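Local coordinates for protein Sfrice_029225 (PDB 6I50) that probably acts as a tumour necrosis factor family cytokine that binds a TNF receptor, and assembles into a trimer of identical subunits, at residues Val29-Asp34 and Arg144-Gln149; Ala35-Trp40 and Val137-Gly142; Tyr73-Tyr78 and Pro118-Ser123; Thr84-Leu89 and Gln104-Ser109. All coordinates share one frame; numbering follows the deposited sequence.

Interaction 1 (Val29-Asp34 and Arg144-Gln149); sequences VRVSHD and RHSLMQ
Arg30 folds against the imidazole of His145: CG of Arg30 lies over one face of the ring, 3.2 Å above its plane and offset toward the rim, while Arg30 NH1 reaches the ring's edge near its plane. The guanidinium receives CE1 of His145 over the centre of one face, 3.5 Å from CZ of Arg30. With the two planes 64° apart, the arginine wraps the ring instead of stacking flat on it. A bend at chi3 (-108°) brings NE beside the ring; NE and His145 NE2 come close, but the N-H is poorly aimed for a hydrogen bond, and the charge is met by a salt bridge to Asp143. Arg30 and His145 form a non-hydrogen-bonded pair where edge strand 28-31 lies antiparallel to strand 144-161 in one sheet of the TNF jelly-roll sandwich. Flanking them, Val29 and Ser146 exchange two backbone bonds and Val31 N reaches Arg144 O at 3.1 Å. Val29 and Val31, beta-branched and suited to strands, use the other face of the sheet. There Val29 CG2 meets the slim CG of the unbranched, bent Met148 chain at 3.7 Å, and Val31 packs on His37.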
loop_
_atom_site.group_PDB
_atom_site.type_symbol
_atom_site.label_atom_id
_atom_site.label_comp_id
_atom_site.label_asym_id
_atom_site.label_seq_id
_atom_site.Cartn_x
_atom_site.Cartn_y
_atom_site.Cartn_z
ATOM N N VAL A 29 20.263 0.768 10.763
ATOM C CA VAL A 29 20.797 2.110 10.567
ATOM C C VAL A 29 20.076 3.070 11.503
ATOM O O VAL A 29 18.841 3.072 11.569
ATOM C CB VAL A 29 20.642 2.574 9.105
ATOM C CG1 VAL A 29 21.084 4.024 8.949
ATOM C CG2 VAL A 29 21.442 1.670 8.173
ATOM N N ARG A 30 20.846 3.889 12.218
ATOM C CA ARG A 30 20.296 4.984 13.008
ATOM C C ARG A 30 20.199 6.220 12.128
ATOM O O ARG A 30 21.177 6.608 11.482
ATOM C CB ARG A 30 21.166 5.285 14.234
ATOM C CG ARG A 30 20.426 5.992 15.368
ATOM C CD ARG A 30 21.384 6.736 16.298
ATOM N NE ARG A 30 21.515 6.084 17.602
ATOM C CZ ARG A 30 20.745 6.343 18.657
ATOM N NH1 ARG A 30 20.942 5.701 19.802
ATOM N NH2 ARG A 30 19.780 7.243 18.572
ATOM N N VAL A 31 19.019 6.831 12.096
ATOM C CA VAL A 31 18.769 8.029 11.304
ATOM C C VAL A 31 18.621 9.196 12.267
ATOM O O VAL A 31 17.719 9.198 13.115
ATOM C CB VAL A 31 17.522 7.875 10.419
ATOM C CG1 VAL A 31 17.214 9.185 9.702
ATOM C CG2 VAL A 31 17.723 6.746 9.419
ATOM N N SER A 32 19.502 10.186 12.138
ATOM C CA SER A 32 19.492 11.320 13.047
ATOM C C SER A 32 18.293 12.224 12.774
ATOM O O SER A 32 17.689 12.198 11.699
ATOM C CB SER A 32 20.787 12.116 12.918
ATOM O OG SER A 32 21.908 11.286 13.163
ATOM N N HIS A 33 17.952 13.030 13.778
ATOM C CA HIS A 33 16.853 13.979 13.651
ATOM C C HIS A 33 17.051 14.868 12.431
ATOM O O HIS A 33 18.119 15.465 12.246
ATOM C CB HIS A 33 16.747 14.833 14.916
ATOM C CG HIS A 33 15.590 15.787 14.907
ATOM N ND1 HIS A 33 15.752 17.156 14.909
ATOM C CD2 HIS A 33 14.254 15.566 14.890
ATOM C CE1 HIS A 33 14.566 17.738 14.896
ATOM N NE2 HIS A 33 13.639 16.795 14.885
ATOM N N ASP A 34 16.016 14.933 11.594
ATOM C CA ASP A 34 15.939 15.762 10.395
ATOM C C ASP A 34 16.889 15.321 9.287
ATOM O O ASP A 34 17.008 16.021 8.272
ATOM C CB ASP A 34 16.178 17.242 10.706
ATOM C CG ASP A 34 15.478 18.151 9.721
ATOM O OD1 ASP A 34 14.252 17.986 9.541
ATOM O OD2 ASP A 34 16.149 19.017 9.124
ATOM N N ARG A 144 15.587 7.338 15.205
ATOM C CA ARG A 144 14.922 6.054 15.108
ATOM C C ARG A 144 15.826 5.122 14.318
ATOM O O ARG A 144 16.599 5.564 13.458
ATOM C CB ARG A 144 13.551 6.175 14.428
ATOM C CG ARG A 144 12.585 7.109 15.141
ATOM C CD ARG A 144 12.169 6.554 16.482
ATOM N NE ARG A 144 10.965 7.205 17.005
ATOM C CZ ARG A 144 10.966 8.246 17.830
ATOM N NH1 ARG A 144 9.816 8.756 18.257
ATOM N NH2 ARG A 144 12.112 8.780 18.241
ATOM N N HIS A 145 15.747 3.835 14.631
ATOM C CA HIS A 145 16.512 2.816 13.930
ATOM C C HIS A 145 15.610 2.061 12.966
ATOM O O HIS A 145 14.490 1.678 13.316
ATOM C CB HIS A 145 17.149 1.834 14.912
ATOM C CG HIS A 145 18.106 2.474 15.866
ATOM N ND1 HIS A 145 17.692 3.242 16.933
ATOM C CD2 HIS A 145 19.458 2.461 15.913
ATOM C CE1 HIS A 145 18.749 3.670 17.601
ATOM N NE2 HIS A 145 19.832 3.210 17.002
ATOM N N SER A 146 16.110 1.846 11.753
ATOM C CA SER A 146 15.384 1.109 10.730
ATOM C C SER A 146 16.308 0.081 10.092
ATOM O O SER A 146 17.535 0.221 10.109
ATOM C CB SER A 146 14.809 2.044 9.657
ATOM O OG SER A 146 15.785 2.967 9.208
ATOM N N LEU A 147 15.704 -0.967 9.530
ATOM C CA LEU A 147 16.447 -2.015 8.833
ATOM C C LEU A 147 16.472 -1.688 7.345
ATOM O O LEU A 147 15.432 -1.714 6.675
ATOM C CB LEU A 147 15.826 -3.387 9.081
ATOM C CG LEU A 147 15.963 -3.943 10.494
ATOM C CD1 LEU A 147 15.253 -5.285 10.604
ATOM C CD2 LEU A 147 17.432 -4.084 10.858
ATOM N N MET A 148 17.657 -1.383 6.826
ATOM C CA MET A 148 17.797 -0.993 5.426
ATOM C C MET A 148 18.257 -2.201 4.610
ATOM O O MET A 148 19.400 -2.315 4.165
ATOM C CB MET A 148 18.751 0.190 5.294
ATOM C CG MET A 148 18.387 1.364 6.193
ATOM S SD MET A 148 16.640 1.780 6.043
ATOM C CE MET A 148 16.576 2.085 4.306
ATOM N N GLN A 149 17.316 -3.119 4.434
ATOM C CA GLN A 149 17.480 -4.318 3.632
ATOM C C GLN A 149 16.455 -4.276 2.507
ATOM O O GLN A 149 15.378 -3.694 2.680
ATOM C CB GLN A 149 17.300 -5.586 4.483
ATOM C CG GLN A 149 18.297 -5.686 5.645
ATOM C CD GLN A 149 17.967 -6.802 6.626
ATOM O OE1 GLN A 149 16.803 -7.104 6.881
ATOM N NE2 GLN A 149 19.001 -7.420 7.181
#

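Interaction 2 (Ala35-Trp40 and Val137-Gly142); sequences APHDVW and VRNTAG
His37 reaches across to Val137 and Asn139 with backbone and ring. Its CB lies 3.8 Å from Val137 O, and chi1 of -69° sets CG beside the backbone N. CD2 approaches Val137 O to 3.2 Å and Val137 CG1 to 4.0 Å, so the ring's edge faces the strand. CE1 passes near the Asn139 amide, and NE2 at the tip donates to Asn139 OD1 at 2.9 Å with an N-H...O angle of 163°. OD1 lies in the imidazole plane, yet NE2 stands well above the plane of the asparagine amide, the two groups being turned 78° apart. Histidine suits this place, as its ring carries a polar tip through a largely buried setting; OD1 also bonds Tyr78 OH. The backbone is tied too: His37 N gives Val137 O a straight bond of 2.9 Å, and one water links His37 O, Trp40 NE1 and Val137 N. Pro36 lies alongside the extended Arg138 chain, whose NE bonds Asp34 O. The loop 35-40 passes alongside the end of strand 134-139 and turns His37 and Trp40 inward: His37 rests on Val31, Ile76 and Ser146 of strands 28-31, 68-80 and 144-161, while Val137 packs toward Trp87 and Leu89 of strand 84-92.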
loop_
_atom_site.group_PDB
_atom_site.type_symbol
_atom_site.label_atom_id
_atom_site.label_comp_id
_atom_site.label_asym_id
_atom_site.label_seq_id
_atom_site.Cartn_x
_atom_site.Cartn_y
_atom_site.Cartn_z
ATOM N N ALA A 35 17.559 14.180 9.440
ATOM C CA ALA A 35 18.327 13.707 8.294
ATOM C C ALA A 35 17.463 12.802 7.421
ATOM O O ALA A 35 16.648 12.032 7.940
ATOM C CB ALA A 35 19.566 12.943 8.747
ATOM N N PRO A 36 17.603 12.869 6.102
ATOM C CA PRO A 36 16.860 11.947 5.243
ATOM C C PRO A 36 17.464 10.554 5.269
ATOM O O PRO A 36 18.669 10.376 5.461
ATOM C CB PRO A 36 16.995 12.578 3.852
ATOM C CG PRO A 36 18.294 13.307 3.904
ATOM C CD PRO A 36 18.465 13.784 5.331
ATOM N N HIS A 37 16.599 9.558 5.088
ATOM C CA HIS A 37 17.080 8.210 4.822
ATOM C C HIS A 37 17.934 8.235 3.559
ATOM O O HIS A 37 17.521 8.783 2.532
ATOM C CB HIS A 37 15.897 7.249 4.664
ATOM C CG HIS A 37 15.138 7.010 5.935
ATOM N ND1 HIS A 37 15.386 5.930 6.754
ATOM C CD2 HIS A 37 14.144 7.712 6.530
ATOM C CE1 HIS A 37 14.576 5.974 7.797
ATOM N NE2 HIS A 37 13.813 7.047 7.688
ATOM N N ASP A 38 19.150 7.681 3.640
ATOM C CA ASP A 38 20.058 7.825 2.506
ATOM C C ASP A 38 20.787 6.531 2.156
ATOM O O ASP A 38 21.769 6.572 1.406
ATOM C CB ASP A 38 21.076 8.946 2.758
ATOM C CG ASP A 38 21.937 8.705 3.988
ATOM O OD1 ASP A 38 21.796 7.646 4.638
ATOM O OD2 ASP A 38 22.763 9.586 4.303
ATOM N N VAL A 39 20.334 5.391 2.670
ATOM C CA VAL A 39 20.965 4.115 2.351
ATOM C C VAL A 39 20.136 3.417 1.275
ATOM O O VAL A 39 19.856 2.219 1.367
ATOM C CB VAL A 39 21.118 3.248 3.616
ATOM C CG1 VAL A 39 22.110 2.117 3.391
ATOM C CG2 VAL A 39 21.569 4.111 4.788
ATOM N N TRP A 40 19.726 4.172 0.257
ATOM C CA TRP A 40 18.961 3.651 -0.866
ATOM C C TRP A 40 19.892 3.214 -1.990
ATOM O O TRP A 40 21.012 3.707 -2.129
ATOM C CB TRP A 40 17.999 4.703 -1.431
ATOM C CG TRP A 40 16.990 5.274 -0.492
ATOM C CD1 TRP A 40 16.752 6.598 -0.256
ATOM C CD2 TRP A 40 16.048 4.549 0.309
ATOM N NE1 TRP A 40 15.728 6.742 0.650
ATOM C CE2 TRP A 40 15.277 5.500 1.008
ATOM C CE3 TRP A 40 15.783 3.191 0.502
ATOM C CZ2 TRP A 40 14.263 5.134 1.890
ATOM C CZ3 TRP A 40 14.779 2.833 1.380
ATOM C CH2 TRP A 40 14.034 3.797 2.064
ATOM N N VAL A 137 12.695 10.903 2.347
ATOM C CA VAL A 137 11.941 10.363 3.474
ATOM C C VAL A 137 12.692 10.722 4.747
ATOM O O VAL A 137 13.879 10.404 4.884
ATOM C CB VAL A 137 11.759 8.841 3.364
ATOM C CG1 VAL A 137 10.797 8.353 4.438
ATOM C CG2 VAL A 137 11.249 8.453 1.987
ATOM N N ARG A 138 12.007 11.375 5.683
ATOM C CA ARG A 138 12.569 11.675 6.992
ATOM C C ARG A 138 11.681 11.075 8.070
ATOM O O ARG A 138 10.467 10.963 7.899
ATOM C CB ARG A 138 12.696 13.188 7.232
ATOM C CG ARG A 138 13.803 13.856 6.438
ATOM C CD ARG A 138 13.960 15.326 6.814
ATOM N NE ARG A 138 15.084 15.917 6.095
ATOM C CZ ARG A 138 15.021 16.346 4.835
ATOM N NH1 ARG A 138 13.879 16.278 4.168
ATOM N NH2 ARG A 138 16.095 16.854 4.243
ATOM N N ASN A 139 12.289 10.689 9.185
ATOM C CA ASN A 139 11.485 10.362 10.351
ATOM C C ASN A 139 10.964 11.656 10.968
ATOM O O ASN A 139 11.574 12.722 10.832
ATOM C CB ASN A 139 12.307 9.555 11.358
ATOM C CG ASN A 139 12.818 8.253 10.770
ATOM O OD1 ASN A 139 12.154 7.630 9.932
ATOM N ND2 ASN A 139 14.010 7.840 11.190
ATOM N N THR A 140 9.799 11.573 11.613
ATOM C CA THR A 140 9.217 12.775 12.199
ATOM C C THR A 140 9.889 13.178 13.501
ATOM O O THR A 140 9.857 14.359 13.859
ATOM C CB THR A 140 7.723 12.582 12.451
ATOM O OG1 THR A 140 7.547 11.672 13.545
ATOM C CG2 THR A 140 7.047 12.028 11.215
ATOM N N ALA A 141 10.485 12.232 14.220
ATOM C CA ALA A 141 11.152 12.512 15.480
ATOM C C ALA A 141 12.573 11.971 15.431
ATOM O O ALA A 141 12.902 11.082 14.640
ATOM C CB ALA A 141 10.401 11.908 16.671
ATOM N N GLY A 142 13.411 12.516 16.303
ATOM C CA GLY A 142 14.828 12.246 16.218
ATOM C C GLY A 142 15.183 10.818 16.579
ATOM O O GLY A 142 14.568 10.188 17.438
HETATM O O HOH W 1 14.914 11.662 9.906
HETATM O O HOH W 2 15.295 9.602 1.454
#

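Interaction 3 (Tyr73-Tyr78 and Pro118-Ser123); sequences YVQIYY and PNSCFS
Tyr77 and Pro118 lie side by side; the apolar CB of the rigid proline ring touches the CE1 and OH end of the phenol obliquely, Pro118 CB being 3.5 Å from Tyr77 OH. Next along this face, Gln75 crosses Phe122 at about a right angle, its amide turned 79° from the ring, and OE1 of Gln75 lies 3.7 Å from CD2 of Phe122. CG of Phe122 is anti to the backbone N (chi1 177°), and at the far end of the ring CZ meets Tyr73 CB at 3.8 Å. A water joins Gln75 OE1 to Ser120 OG, 2.6 Å from the water's oxygen; Ser120 OG also bonds Ala106 N of the second subunit. On the other face, the Tyr78 ring has Asn119 O at its edge, in plane, and Ile76 CG2 over one face, while CE2 of Tyr78 touches CB of Cys121 at 4.1 Å.

Six backbone hydrogen bonds hold these side chains in register, two in each of the pairs Val74-Ser123, Ile76-Cys121 and Tyr78-Asn119; the shortest, 2.8 Å, runs from Tyr78 N to Asn119 O. Farther out, Cys121 is tied by a disulfide to Cys105, and Tyr78 OH reaches Asn139. Gln75 OE1 bonds Ser123 OG of the second subunit, while Phe122 meets Phe122 of the third subunit edge to face. Strand 68-80, flanked by 144-161 and by the outer strand 117-129 in one jelly-roll sheet, turns aromatic and amide side chains outward; with the edge of strand 117-129 they meet neighbouring subunits, as in the edge-to-face packing of TNF-family trimers.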
loop_
_atom_site.group_PDB
_atom_site.type_symbol
_atom_site.label_atom_id
_atom_site.label_comp_id
_atom_site.label_asym_id
_atom_site.label_seq_id
_atom_site.Cartn_x
_atom_site.Cartn_y
_atom_site.Cartn_z
ATOM N N TYR A 73 5.255 5.171 -3.580
ATOM C CA TYR A 73 5.080 4.316 -2.413
ATOM C C TYR A 73 6.375 4.283 -1.612
ATOM O O TYR A 73 7.474 4.392 -2.166
ATOM C CB TYR A 73 4.637 2.893 -2.810
ATOM C CG TYR A 73 5.584 2.195 -3.759
ATOM C CD1 TYR A 73 6.698 1.508 -3.276
ATOM C CD2 TYR A 73 5.369 2.223 -5.136
ATOM C CE1 TYR A 73 7.582 0.883 -4.141
ATOM C CE2 TYR A 73 6.245 1.589 -6.011
ATOM C CZ TYR A 73 7.347 0.921 -5.503
ATOM O OH TYR A 73 8.217 0.300 -6.365
ATOM N N VAL A 74 6.230 4.163 -0.296
ATOM C CA VAL A 74 7.355 4.176 0.632
ATOM C C VAL A 74 7.095 3.153 1.725
ATOM O O VAL A 74 5.979 3.062 2.250
ATOM C CB VAL A 74 7.560 5.572 1.259
ATOM C CG1 VAL A 74 8.630 5.527 2.344
ATOM C CG2 VAL A 74 7.902 6.616 0.198
ATOM N N GLN A 75 8.130 2.398 2.089
ATOM C CA GLN A 75 8.091 1.565 3.286
ATOM C C GLN A 75 9.379 1.748 4.073
ATOM O O GLN A 75 10.476 1.610 3.519
ATOM C CB GLN A 75 7.906 0.086 2.950
ATOM C CG GLN A 75 7.904 -0.805 4.191
ATOM C CD GLN A 75 7.341 -2.177 3.905
ATOM O OE1 GLN A 75 6.168 -2.314 3.552
ATOM N NE2 GLN A 75 8.171 -3.210 4.064
ATOM N N ILE A 76 9.247 2.068 5.355
ATOM C CA ILE A 76 10.370 2.083 6.284
ATOM C C ILE A 76 10.123 0.986 7.306
ATOM O O ILE A 76 9.070 0.959 7.958
ATOM C CB ILE A 76 10.540 3.449 6.968
ATOM C CG1 ILE A 76 10.741 4.558 5.922
ATOM C CG2 ILE A 76 11.711 3.414 7.943
ATOM C CD1 ILE A 76 11.979 4.387 5.056
ATOM N N TYR A 77 11.085 0.082 7.443
ATOM C CA TYR A 77 10.992 -1.027 8.388
ATOM C C TYR A 77 11.773 -0.629 9.637
ATOM O O TYR A 77 13.005 -0.620 9.635
ATOM C CB TYR A 77 11.537 -2.299 7.746
ATOM C CG TYR A 77 11.255 -3.597 8.472
ATOM C CD1 TYR A 77 11.867 -3.888 9.684
ATOM C CD2 TYR A 77 10.423 -4.557 7.911
ATOM C CE1 TYR A 77 11.631 -5.085 10.333
ATOM C CE2 TYR A 77 10.184 -5.759 8.555
ATOM C CZ TYR A 77 10.793 -6.016 9.759
ATOM O OH TYR A 77 10.562 -7.210 10.404
ATOM N N TYR A 78 11.053 -0.298 10.705
ATOM C CA TYR A 78 11.693 0.102 11.951
ATOM C C TYR A 78 11.992 -1.106 12.824
ATOM O O TYR A 78 11.218 -2.066 12.875
ATOM C CB TYR A 78 10.807 1.080 12.727
ATOM C CG TYR A 78 10.589 2.397 12.017
ATOM C CD1 TYR A 78 11.478 3.454 12.171
ATOM C CD2 TYR A 78 9.492 2.581 11.188
ATOM C CE1 TYR A 78 11.272 4.662 11.514
ATOM C CE2 TYR A 78 9.275 3.775 10.538
ATOM C CZ TYR A 78 10.165 4.811 10.699
ATOM O OH TYR A 78 9.931 5.997 10.039
ATOM N N PRO A 118 9.913 -4.890 15.713
ATOM C CA PRO A 118 9.846 -4.582 14.284
ATOM C C PRO A 118 8.479 -4.066 13.863
ATOM O O PRO A 118 7.457 -4.642 14.248
ATOM C CB PRO A 118 10.149 -5.935 13.631
ATOM C CG PRO A 118 9.604 -6.928 14.603
ATOM C CD PRO A 118 9.764 -6.332 15.979
ATOM N N ASN A 119 8.456 -2.997 13.069
ATOM C CA ASN A 119 7.217 -2.447 12.523
ATOM C C ASN A 119 7.532 -1.823 11.174
ATOM O O ASN A 119 8.339 -0.895 11.105
ATOM C CB ASN A 119 6.614 -1.389 13.453
ATOM C CG ASN A 119 5.812 -1.987 14.576
ATOM O OD1 ASN A 119 4.722 -2.518 14.360
ATOM N ND2 ASN A 119 6.335 -1.893 15.793
ATOM N N SER A 120 6.893 -2.311 10.113
ATOM C CA SER A 120 7.029 -1.698 8.799
ATOM C C SER A 120 5.907 -0.677 8.614
ATOM O O SER A 120 4.748 -0.946 8.946
ATOM C CB SER A 120 7.005 -2.758 7.693
ATOM O OG SER A 120 5.838 -3.561 7.736
ATOM N N CYS A 121 6.257 0.507 8.123
ATOM C CA CYS A 121 5.297 1.593 7.950
ATOM C C CYS A 121 5.234 1.896 6.460
ATOM O O CYS A 121 6.194 2.435 5.897
ATOM C CB CYS A 121 5.707 2.833 8.752
ATOM S SG CYS A 121 4.324 3.881 9.345
ATOM N N PHE A 122 4.116 1.539 5.829
ATOM C CA PHE A 122 3.933 1.660 4.388
ATOM C C PHE A 122 2.854 2.692 4.078
ATOM O O PHE A 122 1.819 2.743 4.751
ATOM C CB PHE A 122 3.541 0.306 3.772
ATOM C CG PHE A 122 3.264 0.368 2.295
ATOM C CD1 PHE A 122 2.033 0.815 1.808
ATOM C CD2 PHE A 122 4.235 -0.032 1.389
ATOM C CE1 PHE A 122 1.799 0.895 0.451
ATOM C CE2 PHE A 122 4.006 0.034 0.029
ATOM C CZ PHE A 122 2.783 0.499 -0.445
ATOM N N SER A 123 3.081 3.493 3.035
ATOM C CA SER A 123 2.014 4.318 2.480
ATOM C C SER A 123 2.274 4.548 0.999
ATOM O O SER A 123 3.397 4.390 0.511
ATOM C CB SER A 123 1.871 5.661 3.214
ATOM O OG SER A 123 0.631 6.284 2.879
HETATM O O HOH W 3 4.352 -2.724 5.710
#

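Interaction 4 (Thr84-Leu89 and Gln104-Ser109); sequences TISWVL and QCAQSS
Cys105 O is gripped by two donors of the facing strand: Ser86 OG at 2.6 Å and Trp87 N at 3.1 Å, arriving from opposite faces of the carbonyl plane. Ser86, small enough to turn its hydroxyl back on the backbone, has OG anti to the backbone N (chi1 178°), and that oxygen also receives a weak bond from Gln104 NE2. Farther along the same face, Thr84 OG1 and Ser108 OG share a hydrogen bond of 2.7 Å. Paired backbone bonds join Ile85 with Gln107, Ile85 N lying 2.9 Å from Gln107 O, and Cys105 N completes the ladder at Trp87 O.

Packing fills both faces. Val88 and Gln104 lie side by side, CG1 of the valine 3.6 Å from CD of the glutamine. On the inner face, Cys105 CB sits over the Trp87 indole, offset toward the rim and 3.4 Å from CE2 of Trp87, a CH-pi contact; the sulfur stands obliquely beside the ring. Ile85 CD1 closes on Gln107 CB at 3.5 Å. Trp87 NE1 bonds Cys121 O, and the large indole spans toward Val74 and Ile76 of the opposing sheet. Ser108 N, in a non-hydrogen-bonded pair with Thr84, donates instead to Asn119 OD1 of the third subunit.

The chemistry divides by face: short hydroxyls and a glutamine knit one side of the hairpin, while the other presents a tryptophan and a disulfide to the core. The Cys105-Cys121 disulfide and the Trp87 NE1 to Cys121 O bond both join this hairpin to strand 117-129, which would limit sliding between the two.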
loop_
_atom_site.group_PDB
_atom_site.type_symbol
_atom_site.label_atom_id
_atom_site.label_comp_id
_atom_site.label_asym_id
_atom_site.label_seq_id
_atom_site.Cartn_x
_atom_site.Cartn_y
_atom_site.Cartn_z
ATOM N N THR A 84 6.367 5.434 19.366
ATOM C CA THR A 84 5.848 5.926 18.098
ATOM C C THR A 84 6.966 6.001 17.072
ATOM O O THR A 84 8.047 6.529 17.359
ATOM C CB THR A 84 5.210 7.307 18.263
ATOM O OG1 THR A 84 4.127 7.225 19.201
ATOM C CG2 THR A 84 4.696 7.825 16.932
ATOM N N ILE A 85 6.706 5.462 15.884
ATOM C CA ILE A 85 7.585 5.609 14.735
ATOM C C ILE A 85 6.753 6.198 13.605
ATOM O O ILE A 85 5.585 5.831 13.425
ATOM C CB ILE A 85 8.238 4.271 14.330
ATOM C CG1 ILE A 85 7.205 3.144 14.261
ATOM C CG2 ILE A 85 9.318 3.886 15.335
ATOM C CD1 ILE A 85 6.693 2.862 12.869
ATOM N N SER A 86 7.338 7.142 12.874
ATOM C CA SER A 86 6.593 7.832 11.834
ATOM C C SER A 86 7.579 8.442 10.853
ATOM O O SER A 86 8.657 8.899 11.250
ATOM C CB SER A 86 5.678 8.908 12.438
ATOM O OG SER A 86 4.980 9.631 11.435
ATOM N N TRP A 87 7.214 8.432 9.575
ATOM C CA TRP A 87 8.005 9.097 8.550
ATOM C C TRP A 87 7.137 10.054 7.743
ATOM O O TRP A 87 5.903 9.944 7.706
ATOM C CB TRP A 87 8.706 8.094 7.609
ATOM C CG TRP A 87 7.824 7.120 6.867
ATOM C CD1 TRP A 87 7.669 5.792 7.140
ATOM C CD2 TRP A 87 7.036 7.385 5.698
ATOM N NE1 TRP A 87 6.819 5.212 6.222
ATOM C CE2 TRP A 87 6.413 6.170 5.328
ATOM C CE3 TRP A 87 6.789 8.530 4.934
ATOM C CZ2 TRP A 87 5.554 6.073 4.234
ATOM C CZ3 TRP A 87 5.934 8.433 3.848
ATOM C CH2 TRP A 87 5.323 7.213 3.512
ATOM N N VAL A 88 7.813 11.006 7.096
ATOM C CA VAL A 88 7.188 11.961 6.188
ATOM C C VAL A 88 7.956 11.956 4.874
ATOM O O VAL A 88 9.180 11.789 4.854
ATOM C CB VAL A 88 7.138 13.389 6.775
ATOM C CG1 VAL A 88 6.041 13.484 7.830
ATOM C CG2 VAL A 88 8.482 13.774 7.355
ATOM N N LEU A 89 7.227 12.130 3.774
ATOM C CA LEU A 89 7.816 12.262 2.451
ATOM C C LEU A 89 7.898 13.750 2.126
ATOM O O LEU A 89 6.865 14.413 2.027
ATOM C CB LEU A 89 6.965 11.522 1.417
ATOM C CG LEU A 89 7.465 11.629 -0.022
ATOM C CD1 LEU A 89 8.810 10.931 -0.170
ATOM C CD2 LEU A 89 6.459 11.055 -1.008
ATOM N N GLN A 104 2.511 10.816 4.857
ATOM C CA GLN A 104 2.969 10.515 6.206
ATOM C C GLN A 104 2.422 9.164 6.639
ATOM O O GLN A 104 1.297 8.799 6.288
ATOM C CB GLN A 104 2.543 11.595 7.206
ATOM C CG GLN A 104 3.089 11.373 8.616
ATOM C CD GLN A 104 2.943 12.592 9.502
ATOM O OE1 GLN A 104 2.445 13.628 9.072
ATOM N NE2 GLN A 104 3.382 12.472 10.748
ATOM N N CYS A 105 3.236 8.431 7.396
ATOM C CA CYS A 105 2.892 7.134 7.956
ATOM C C CYS A 105 3.227 7.152 9.440
ATOM O O CYS A 105 4.199 7.788 9.854
ATOM C CB CYS A 105 3.664 6.009 7.247
ATOM S SG CYS A 105 3.209 4.325 7.684
ATOM N N ALA A 106 2.417 6.463 10.249
ATOM C CA ALA A 106 2.699 6.421 11.679
ATOM C C ALA A 106 2.241 5.093 12.261
ATOM O O ALA A 106 1.243 4.516 11.826
ATOM C CB ALA A 106 2.027 7.584 12.422
ATOM N N GLN A 107 2.993 4.607 13.243
ATOM C CA GLN A 107 2.608 3.439 14.024
ATOM C C GLN A 107 2.976 3.702 15.473
ATOM O O GLN A 107 4.027 4.284 15.750
ATOM C CB GLN A 107 3.302 2.170 13.515
ATOM C CG GLN A 107 2.617 0.853 13.877
ATOM C CD GLN A 107 2.928 0.377 15.286
ATOM O OE1 GLN A 107 2.198 -0.441 15.854
ATOM N NE2 GLN A 107 4.022 0.878 15.854
ATOM N N SER A 108 2.122 3.272 16.403
ATOM C CA SER A 108 2.330 3.625 17.799
ATOM C C SER A 108 1.697 2.592 18.717
ATOM O O SER A 108 0.589 2.113 18.464
ATOM C CB SER A 108 1.757 5.014 18.115
ATOM O OG SER A 108 2.129 5.444 19.423
ATOM N N SER A 109 2.416 2.258 19.782
ATOM C CA SER A 109 1.872 1.434 20.848
ATOM C C SER A 109 2.639 1.759 22.117
ATOM O O SER A 109 3.810 2.142 22.063
ATOM C CB SER A 109 1.971 -0.061 20.526
ATOM O OG SER A 109 3.325 -0.474 20.505
#

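From the N terminus the chain lays down Val29-Asp34 and Ala35-Trp40, then Tyr73-Tyr78 and Thr84-Leu89, and meets their partners in exactly reverse order. Interaction 4 therefore closes the smallest loop, a hairpin; interaction 3 encloses it, interaction 2 encloses both, and interaction 1 surrounds all three, with no crossing. Interactions 1 and 3 build the same sheet, in which strands 144-161 and 68-80 are neighbours, whereas interaction 4 lies in the other. Interaction 2 ties the loop after strand 28-31 to strand 134-139, next to strand 84-92, so it connects the layers. The Cys105-Cys121 disulfide staples interaction 4 to interaction 3, and both touch the third subunit.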